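PDB 4N13: phosphate-binding protein PstS, which binds inorganic phosphate with micromolar affinity as the solute-binding component of the PstSACB ABC transporter, which imports phosphate. Local coordinates for residues A[24-27]-A[28-31]; A[252-255]-A[256-260]. All coordinates share one frame; numbering follows the deposited sequence. Where two conformers were deposited one is given.

How the interactions relate
From the N terminus, the chain first makes strand 12-18 and the Ser19-Thr21 loop, then enters helix 23-36, where interaction 1 joins successive turns. Interaction 2 follows in series more than 200 residues later, at the end of helix 249-257. Each is local and closes no long loop, and they neither nest nor cross. In space they touch, with centres 11 Å apart: the amide of Gln258 lies by the Pro24 carbonyl and the Glu28 carboxylate, and the Phe260 ring packs on Ile25. The C-terminal end of the late helix is thereby tied to the first turns of the early one, beside the probable phosphate-binding loop.

Interaction 1: A[24-27]-A[28-31]; sequences PILD and EMIL
Met29 lies alongside Ile25, one turn further along the helix, both side chains pointing the same way. The methyl CE of Met29 rests on CG2 of Ile25 at 3.7 Å, and SD is 4.0 Å from the same methyl. With CG anti to its own carbonyl carbon (chi1 -72°) and the chain extended beyond, Met29 runs back over the previous turn, and its CG packs 3.2 Å from Ile25 O. Ile30 repeats this one residue on: its CG1 sits 3.2 Å from Leu26 O, with CD1 following over the same oxygen. Glu28 differs, its CG standing anti to the backbone N (chi1 -178°); CB remains 3.5 Å from Pro24 O while the extended chain carries the carboxylate away from the preceding turn.

Beneath these side chains run four consecutive alpha-helical bonds, from Glu28 N to Pro24 O through Leu31 N to Asp27 O; the shortest joins Ile30 N to Leu26 O at 2.8 Å. The turns belong to the helix of a beta-alpha-beta unit formed by strand 12-18, helix 23-36 and strand 40-45 in this periplasmic binding-protein fold. Ser19, Thr20 and Thr21, which by similarity bind phosphate, lie just before the helix, and the Thr21 side chain is about 7 Å from that of Ile25.

Further out, Met29 enters an apolar layer with Phe242, Phe245 and Met246 of helix 237-246 and with Ile254 and Val255 of helix 249-257. Ile30 faces strand 40-45, touching Val42 and Tyr44. Pro24 O also accepts a hydrogen bond from Gln258 NE2, which makes a weak one to Glu28 OE1; Glu28 OE2 forms a long, weak ion pair with Arg32.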
ATOM      1  N   PRO A  24      -2.956  -8.030 -12.365  0.82  9.11           N
ATOM      2  CA  PRO A  24      -1.968  -8.542 -13.331  0.82  9.49           C
ATOM      3  C   PRO A  24      -0.843  -9.356 -12.679  0.82  9.10           C
ATOM      4  O   PRO A  24      -0.233 -10.168 -13.363  0.82  9.50           O
ATOM      5  CB  PRO A  24      -1.468  -7.277 -14.036  0.82 11.00           C
ATOM      6  CG  PRO A  24      -1.765  -6.169 -13.099  0.82 10.37           C
ATOM      7  CD  PRO A  24      -3.006  -6.556 -12.356  0.82  9.73           C
ATOM      8  N   ILE A  25      -0.584  -9.161 -11.395  1.00  8.69           N
ATOM      9  CA  ILE A  25       0.350 -10.014 -10.665  1.00  9.30           C
ATOM     10  C   ILE A  25      -0.222 -11.405 -10.531  1.00  8.33           C
ATOM     11  O   ILE A  25       0.446 -12.388 -10.854  1.00  7.87           O
ATOM     12  CB  ILE A  25       0.646  -9.441  -9.280  1.00 10.19           C
ATOM     13  CG1 ILE A  25       1.459  -8.147  -9.460  1.00 12.01           C
ATOM     14  CG2 ILE A  25       1.416 -10.446  -8.417  1.00 10.94           C
ATOM     15  CD1 ILE A  25       1.588  -7.301  -8.220  1.00 14.94           C
ATOM     16  N   LEU A  26      -1.457 -11.514 -10.044  1.00  7.46           N
ATOM     17  CA  LEU A  26      -2.067 -12.836  -9.910  1.00  8.13           C
ATOM     18  C   LEU A  26      -2.169 -13.519 -11.275  1.00  7.42           C
ATOM     19  O   LEU A  26      -1.917 -14.713 -11.404  1.00  7.79           O
ATOM     20  CB  LEU A  26      -3.433 -12.753  -9.227  1.00  8.56           C
ATOM     21  CG  LEU A  26      -3.409 -12.977  -7.712  1.00  8.71           C
ATOM     22  CD1 LEU A  26      -3.161 -14.445  -7.366  1.00  9.67           C
ATOM     23  CD2 LEU A  26      -2.396 -12.068  -7.004  1.00  9.23           C
ATOM     24  N   ASP A  27      -2.530 -12.763 -12.308  1.00  7.93           N
ATOM     25  CA  ASP A  27      -2.680 -13.346 -13.640  1.00  8.47           C
ATOM     26  C   ASP A  27      -1.364 -13.897 -14.153  1.00  8.62           C
ATOM     27  O   ASP A  27      -1.320 -15.006 -14.705  1.00  9.02           O
ATOM     28  CB  ASP A  27      -3.239 -12.330 -14.636  1.00 10.17           C
ATOM     29  CG  ASP A  27      -4.703 -11.974 -14.363  1.00 11.31           C
ATOM     30  OD1 ASP A  27      -5.345 -12.668 -13.547  1.00 12.38           O
ATOM     31  OD2 ASP A  27      -5.208 -10.998 -14.952  1.00 13.73           O
ATOM     32  N   GLU A  28      -0.285 -13.139 -13.965  1.00  8.75           N
ATOM     33  CA  GLU A  28       1.010 -13.651 -14.398  1.00  7.92           C
ATOM     34  C   GLU A  28       1.434 -14.855 -13.558  1.00  8.34           C
ATOM     35  O   GLU A  28       2.024 -15.811 -14.068  1.00  8.86           O
ATOM     36  CB  GLU A  28       2.076 -12.562 -14.369  1.00  9.19           C
ATOM     37  CG  GLU A  28       3.421 -13.069 -14.862  1.00  9.71           C
ATOM     38  CD  GLU A  28       4.461 -12.005 -15.051  1.00 10.43           C
ATOM     39  OE1 GLU A  28       4.124 -10.804 -14.981  1.00 12.34           O
ATOM     40  OE2 GLU A  28       5.624 -12.389 -15.281  1.00 13.14           O
ATOM     41  N   MET A  29       1.166 -14.805 -12.256  1.00  7.48           N
ATOM     42  CA  MET A  29       1.472 -15.940 -11.402  1.00  6.96           C
ATOM     43  C   MET A  29       0.739 -17.190 -11.862  1.00  7.54           C
ATOM     44  O   MET A  29       1.315 -18.279 -11.863  1.00  7.56           O
ATOM     45  CB  MET A  29       1.138 -15.662  -9.950  1.00  7.30           C
ATOM     46  CG  MET A  29       2.038 -14.709  -9.229  1.00  7.85           C
ATOM     47  SD  MET A  29       1.437 -14.349  -7.585  1.00  9.39           S
ATOM     48  CE  MET A  29       2.851 -13.505  -6.900  1.00 10.37           C
ATOM     49  N   ILE A  30      -0.532 -17.042 -12.233  1.00  6.95           N
ATOM     50  CA  ILE A  30      -1.306 -18.170 -12.738  1.00  7.82           C
ATOM     51  C   ILE A  30      -0.661 -18.755 -13.984  1.00  8.22           C
ATOM     52  O   ILE A  30      -0.481 -19.970 -14.109  1.00  8.49           O
ATOM     53  CB  ILE A  30      -2.762 -17.733 -13.014  1.00  8.07           C
ATOM     54  CG1 ILE A  30      -3.496 -17.531 -11.686  1.00  7.96           C
ATOM     55  CG2 ILE A  30      -3.497 -18.760 -13.893  1.00  9.29           C
ATOM     56  CD1 ILE A  30      -4.811 -16.802 -11.788  1.00  8.51           C
ATOM     57  N   LEU A  31      -0.304 -17.897 -14.924  1.00  8.82           N
ATOM     58  CA  LEU A  31       0.221 -18.413 -16.178  1.00  9.73           C
ATOM     59  C   LEU A  31       1.618 -18.998 -16.012  1.00 10.18           C
ATOM     60  O   LEU A  31       1.946 -20.004 -16.635  1.00 10.91           O
ATOM     61  CB  LEU A  31       0.171 -17.344 -17.266  1.00 13.02           C
ATOM     62  CG  LEU A  31      -1.268 -17.096 -17.769  1.00 15.42           C
ATOM     63  CD1 LEU A  31      -1.395 -15.799 -18.524  1.00 18.54           C
ATOM     64  CD2 LEU A  31      -1.766 -18.250 -18.624  1.00 18.42           C
TER

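Interaction 2: A[252-255]-A[256-260]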
ATOM      1  N   GLN A 252       7.923 -13.792  -6.310  1.00  7.83           N
ATOM      2  CA  GLN A 252       8.303 -12.497  -5.785  1.00  7.50           C
ATOM      3  C   GLN A 252       8.940 -11.633  -6.866  1.00  7.95           C
ATOM      4  O   GLN A 252       8.800 -10.410  -6.854  1.00  8.79           O
ATOM      5  CB  GLN A 252       9.188 -12.681  -4.557  1.00  8.54           C
ATOM      6  CG  GLN A 252       8.395 -13.330  -3.457  1.00  8.89           C
ATOM      7  CD  GLN A 252       7.285 -12.394  -2.988  1.00  8.80           C
ATOM      8  OE1 GLN A 252       7.549 -11.246  -2.634  1.00 11.42           O
ATOM      9  NE2 GLN A 252       6.045 -12.869  -3.000  1.00  8.91           N
ATOM     10  N   ASP A 253       9.618 -12.259  -7.824  1.00  8.11           N
ATOM     11  CA  ASP A 253      10.110 -11.495  -8.976  1.00  7.98           C
ATOM     12  C   ASP A 253       8.933 -10.898  -9.751  1.00  7.46           C
ATOM     13  O   ASP A 253       9.013  -9.766 -10.215  1.00  8.31           O
ATOM     14  CB  ASP A 253      10.937 -12.366  -9.913  1.00  9.25           C
ATOM     15  CG  ASP A 253      12.311 -12.735  -9.343  1.00 12.86           C
ATOM     16  OD1 ASP A 253      12.744 -12.127  -8.348  1.00 14.66           O
ATOM     17  OD2 ASP A 253      12.970 -13.637  -9.909  1.00 16.98           O
ATOM     18  N   ILE A 254       7.848 -11.667  -9.904  1.00  7.37           N
ATOM     19  CA  ILE A 254       6.665 -11.150 -10.578  1.00  7.89           C
ATOM     20  C   ILE A 254       6.115  -9.929  -9.837  1.00  7.59           C
ATOM     21  O   ILE A 254       5.782  -8.925 -10.456  1.00  7.98           O
ATOM     22  CB  ILE A 254       5.595 -12.233 -10.698  1.00  7.62           C
ATOM     23  CG1 ILE A 254       6.088 -13.366 -11.600  1.00  9.03           C
ATOM     24  CG2 ILE A 254       4.291 -11.642 -11.228  1.00  8.80           C
ATOM     25  CD1 ILE A 254       5.282 -14.644 -11.495  1.00  9.66           C
ATOM     26  N   VAL A 255       6.015 -10.026  -8.511  1.00  7.21           N
ATOM     27  CA  VAL A 255       5.538  -8.907  -7.690  1.00  8.01           C
ATOM     28  C   VAL A 255       6.350  -7.648  -7.988  1.00  7.38           C
ATOM     29  O   VAL A 255       5.805  -6.569  -8.208  1.00  8.57           O
ATOM     30  CB  VAL A 255       5.667  -9.258  -6.187  1.00  8.09           C
ATOM     31  CG1 VAL A 255       5.468  -8.062  -5.294  1.00  8.33           C
ATOM     32  CG2 VAL A 255       4.655 -10.347  -5.807  1.00  8.12           C
ATOM     33  N   GLU A 256       7.669  -7.781  -8.002  1.00  7.76           N
ATOM     34  CA  GLU A 256       8.522  -6.604  -8.187  1.00  8.38           C
ATOM     35  C   GLU A 256       8.553  -6.110  -9.629  1.00  9.06           C
ATOM     36  O   GLU A 256       8.622  -4.900  -9.861  1.00 11.12           O
ATOM     37  CB  GLU A 256       9.919  -6.878  -7.620  1.00 11.11           C
ATOM     38  CG  GLU A 256       9.811  -7.158  -6.121  1.00 13.69           C
ATOM     39  CD  GLU A 256      11.074  -6.914  -5.349  1.00 15.73           C
ATOM     40  OE1 GLU A 256      12.165  -6.921  -5.960  1.00 19.04           O
ATOM     41  OE2 GLU A 256      10.986  -6.729  -4.110  1.00 15.43           O
ATOM     42  N   GLU A 257       8.460  -7.017 -10.589  1.00  7.69           N
ATOM     43  CA  GLU A 257       8.381  -6.616 -11.993  1.00  9.09           C
ATOM     44  C   GLU A 257       7.122  -5.811 -12.274  1.00  9.32           C
ATOM     45  O   GLU A 257       7.060  -5.065 -13.241  1.00  9.10           O
ATOM     46  CB  GLU A 257       8.397  -7.857 -12.890  1.00 10.44           C
ATOM     47  CG  GLU A 257       9.740  -8.542 -12.915  1.00 11.28           C
ATOM     48  CD  GLU A 257       9.702 -10.031 -13.282  1.00 12.84           C
ATOM     49  OE1 GLU A 257       8.698 -10.538 -13.837  1.00 14.95           O
ATOM     50  OE2 GLU A 257      10.716 -10.716 -13.010  1.00 13.84           O
ATOM     51  N   GLN A 258       6.125  -5.940 -11.416  1.00 10.91           N
ATOM     52  CA  GLN A 258       4.876  -5.215 -11.580  1.00 11.59           C
ATOM     53  C   GLN A 258       4.726  -4.072 -10.612  1.00 12.47           C
ATOM     54  O   GLN A 258       3.636  -3.534 -10.439  1.00 16.26           O
ATOM     55  CB  GLN A 258       3.719  -6.186 -11.505  1.00 10.71           C
ATOM     56  CG  GLN A 258       3.799  -7.073 -12.706  1.00 13.09           C
ATOM     57  CD  GLN A 258       2.508  -7.635 -13.128  1.00 11.69           C
ATOM     58  OE1 GLN A 258       1.496  -6.953 -13.110  1.00 13.65           O
ATOM     59  NE2 GLN A 258       2.508  -8.905 -13.504  1.00 15.55           N
ATOM     60  N   GLY A 259       5.838  -3.655 -10.020  1.00 11.86           N
ATOM     61  CA  GLY A 259       5.869  -2.392  -9.314  1.00 13.11           C
ATOM     62  C   GLY A 259       5.610  -2.427  -7.830  1.00 12.32           C
ATOM     63  O   GLY A 259       5.577  -1.374  -7.200  1.00 14.02           O
ATOM     64  N   PHE A 260       5.415  -3.615  -7.270  1.00 10.99           N
ATOM     65  CA  PHE A 260       5.178  -3.751  -5.837  1.00 10.34           C
ATOM     66  C   PHE A 260       6.481  -4.196  -5.195  1.00  9.01           C
ATOM     67  O   PHE A 260       7.472  -4.437  -5.873  1.00 11.12           O
ATOM     68  CB  PHE A 260       4.087  -4.793  -5.543  1.00 11.06           C
ATOM     69  CG  PHE A 260       2.681  -4.334  -5.802  1.00 15.26           C
ATOM     70  CD1 PHE A 260       1.801  -4.156  -4.753  1.00 18.33           C
ATOM     71  CD2 PHE A 260       2.218  -4.145  -7.098  1.00 19.33           C
ATOM     72  CE1 PHE A 260       0.503  -3.764  -4.976  1.00 19.34           C
ATOM     73  CE2 PHE A 260       0.919  -3.737  -7.325  1.00 21.73           C
ATOM     74  CZ  PHE A 260       0.063  -3.548  -6.258  1.00 21.36           C
TER
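The ring of Phe260 has Val255 O at its edge, near the ring plane, and Ile25 CD1 of helix 23-36 above one face, toward the CD2 rim. The Phe260 side chain crosses that of Val255 at about a right angle, CB lying 3.6 Å from Val255 CG1. The carboxylate of Glu257 offers a face to Asp253 O, 3.2 Å from CD. Both are acceptors, so they do not bond, and the nearby Asp253 carboxylate probably repels that of Glu257 only mildly, both being exposed. Gln258 runs beside Ile254, its NE2 4.0 Å from CG2 and held by Pro24 O.

Regular helical bonding persists through Glu257 N to Asp253 O (2.8 Å), then decays: Gln258 N bonds weakly to Ile254 O and also to Val255 O. That oxygen is gripped from opposite faces of its plane, by Gln258 N at 3.3 Å and Phe260 N at 3.1 Å. Gly259 has a positive phi (94°) that calls for glycine, and its N bonds to Glu256 O at 3.1 Å. With the Phe260-Val255 bond this makes a Schellman motif, Gly259 at C-prime, ending helix 249-257; the Phe260 side chain is about 4 Å from that of Thr21 in the probable phosphate site.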